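Local coordinates for epsilon (Streptococcus pyogenes, PDB 1GVN), which neutralises the cognate zeta toxin as the antitoxin of a plasmid-borne type II toxin-antitoxin system that kills plasmid-free cells, at residues 26-30 with 43-47. Residues are numbered along the deposited sequence; the frame is centred on the assembly and turned at random.
Sequences LNYVL and EVNLL
Where the C-terminal part of helix 5-31 meets the N-terminal part of helix 42-54 in this all-helical antitoxin, Tyr28 and Val29 lie against Glu43, Val44 and Leu47. The polar end of the contact is a single hydrogen bond, from Tyr28 OH to Glu43 OE2 at 3.1 Å. The hydroxyl comes to the anti side of the carboxylate, 22° out of its plane. Glu43 gets there by a bend at chi2, which carries the chain obliquely across the CD1/CE1 side of the Tyr28 ring and brings Glu43 CG to 3.4 Å from Tyr28 CE1; ring and carboxylate planes end up 33° apart. Tyr28 also stacks on the ring of His32, while Lys86 adds a weak backbone hydrogen bond to the hydroxyl and a long, weak ion pair to OE2.

The two helices are linked by residues 32-41 and run roughly antiparallel, their local axes 9.8 Å apart at an angle of 143°. Val29 sits between them with its methyls divided. Val29 CG1, anti to the backbone N, meets Val44 CG2 at 4.2 Å, whereas Val29 CG2 lies 3.9 Å from Glu43 O and packs against Leu47 CD2. Leu47 CD1 rests against the backbone of Leu26, about one turn before Val29 on the same helix, at 4.1 Å from Leu26 N, and Leu47 also packs on Tyr22 and Val25 of that helix. Asn27, on the side of helix 5-31 turned away from helix 42-54, faces another protein chain, presumably the zeta toxin: its OD1 accepts a hydrogen bond from a basic side chain there, and Leu26 packs on an acidic one.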
loop_
_atom_site.group_PDB
_atom_site.type_symbol
_atom_site.label_atom_id
_atom_site.label_comp_id
_atom_site.label_asym_id
_atom_site.label_seq_id
_atom_site.Cartn_x
_atom_site.Cartn_y
_atom_site.Cartn_z
ATOM N N LEU A 26 0.393 -11.761 7.561
ATOM C CA LEU A 26 0.511 -13.186 7.265
ATOM C C LEU A 26 -0.213 -13.999 8.338
ATOM O O LEU A 26 -0.994 -14.898 8.022
ATOM C CB LEU A 26 1.984 -13.615 7.221
ATOM C CG LEU A 26 2.200 -15.119 6.973
ATOM C CD1 LEU A 26 1.655 -15.521 5.597
ATOM C CD2 LEU A 26 3.685 -15.438 7.066
ATOM N N ASN A 27 0.047 -13.679 9.604
ATOM C CA ASN A 27 -0.596 -14.396 10.703
ATOM C C ASN A 27 -2.112 -14.378 10.600
ATOM O O ASN A 27 -2.771 -15.399 10.801
ATOM C CB ASN A 27 -0.183 -13.809 12.057
ATOM C CG ASN A 27 0.923 -14.605 12.716
ATOM O OD1 ASN A 27 0.972 -15.830 12.598
ATOM N ND2 ASN A 27 1.814 -13.915 13.427
ATOM N N TYR A 28 -2.661 -13.211 10.292
ATOM C CA TYR A 28 -4.105 -13.054 10.171
ATOM C C TYR A 28 -4.656 -13.905 9.033
ATOM O O TYR A 28 -5.616 -14.661 9.214
ATOM C CB TYR A 28 -4.434 -11.577 9.950
ATOM C CG TYR A 28 -5.907 -11.265 9.837
ATOM C CD1 TYR A 28 -6.609 -11.530 8.662
ATOM C CD2 TYR A 28 -6.592 -10.669 10.895
ATOM C CE1 TYR A 28 -7.955 -11.202 8.538
ATOM C CE2 TYR A 28 -7.942 -10.333 10.780
ATOM C CZ TYR A 28 -8.612 -10.601 9.596
ATOM O OH TYR A 28 -9.936 -10.244 9.462
ATOM N N VAL A 29 -4.041 -13.790 7.861
ATOM C CA VAL A 29 -4.473 -14.556 6.695
ATOM C C VAL A 29 -4.453 -16.054 6.982
ATOM O O VAL A 29 -5.407 -16.767 6.662
ATOM C CB VAL A 29 -3.584 -14.243 5.467
ATOM C CG1 VAL A 29 -3.854 -15.238 4.338
ATOM C CG2 VAL A 29 -3.869 -12.823 4.983
ATOM N N LEU A 30 -3.379 -16.532 7.599
ATOM C CA LEU A 30 -3.280 -17.951 7.916
ATOM C C LEU A 30 -4.270 -18.350 9.007
ATOM O O LEU A 30 -4.963 -19.366 8.892
ATOM C CB LEU A 30 -1.852 -18.301 8.349
ATOM C CG LEU A 30 -0.783 -18.159 7.257
ATOM C CD1 LEU A 30 0.588 -18.511 7.841
ATOM C CD2 LEU A 30 -1.115 -19.075 6.082
ATOM N N GLU A 43 -7.844 -8.764 2.896
ATOM C CA GLU A 43 -6.615 -9.013 3.640
ATOM C C GLU A 43 -5.556 -9.715 2.807
ATOM O O GLU A 43 -4.360 -9.534 3.035
ATOM C CB GLU A 43 -6.907 -9.827 4.905
ATOM C CG GLU A 43 -7.948 -9.178 5.811
ATOM C CD GLU A 43 -9.356 -9.663 5.523
ATOM O OE1 GLU A 43 -9.655 -9.985 4.354
ATOM O OE2 GLU A 43 -10.171 -9.713 6.466
ATOM N N VAL A 44 -5.998 -10.520 1.846
ATOM C CA VAL A 44 -5.082 -11.228 0.971
ATOM C C VAL A 44 -4.542 -10.239 -0.062
ATOM O O VAL A 44 -3.388 -10.328 -0.471
ATOM C CB VAL A 44 -5.787 -12.413 0.273
ATOM C CG1 VAL A 44 -4.857 -13.069 -0.748
ATOM C CG2 VAL A 44 -6.199 -13.447 1.325
ATOM N N ASN A 45 -5.382 -9.298 -0.484
ATOM C CA ASN A 45 -4.952 -8.286 -1.442
ATOM C C ASN A 45 -3.828 -7.483 -0.783
ATOM O O ASN A 45 -2.801 -7.191 -1.404
ATOM C CB ASN A 45 -6.123 -7.369 -1.806
ATOM C CG ASN A 45 -5.756 -6.349 -2.870
ATOM O OD1 ASN A 45 -5.054 -5.374 -2.601
ATOM N ND2 ASN A 45 -6.222 -6.579 -4.090
ATOM N N LEU A 46 -4.014 -7.147 0.488
ATOM C CA LEU A 46 -3.001 -6.400 1.226
ATOM C C LEU A 46 -1.718 -7.217 1.350
ATOM O O LEU A 46 -0.617 -6.699 1.150
ATOM C CB LEU A 46 -3.507 -6.047 2.627
ATOM C CG LEU A 46 -2.480 -5.399 3.563
ATOM C CD1 LEU A 46 -1.956 -4.114 2.949
ATOM C CD2 LEU A 46 -3.120 -5.125 4.910
ATOM N N LEU A 47 -1.863 -8.492 1.695
ATOM C CA LEU A 47 -0.708 -9.368 1.832
ATOM C C LEU A 47 0.101 -9.367 0.536
ATOM O O LEU A 47 1.328 -9.257 0.558
ATOM C CB LEU A 47 -1.153 -10.802 2.146
ATOM C CG LEU A 47 -0.017 -11.830 2.267
ATOM C CD1 LEU A 47 0.814 -11.534 3.505
ATOM C CD2 LEU A 47 -0.591 -13.240 2.352
#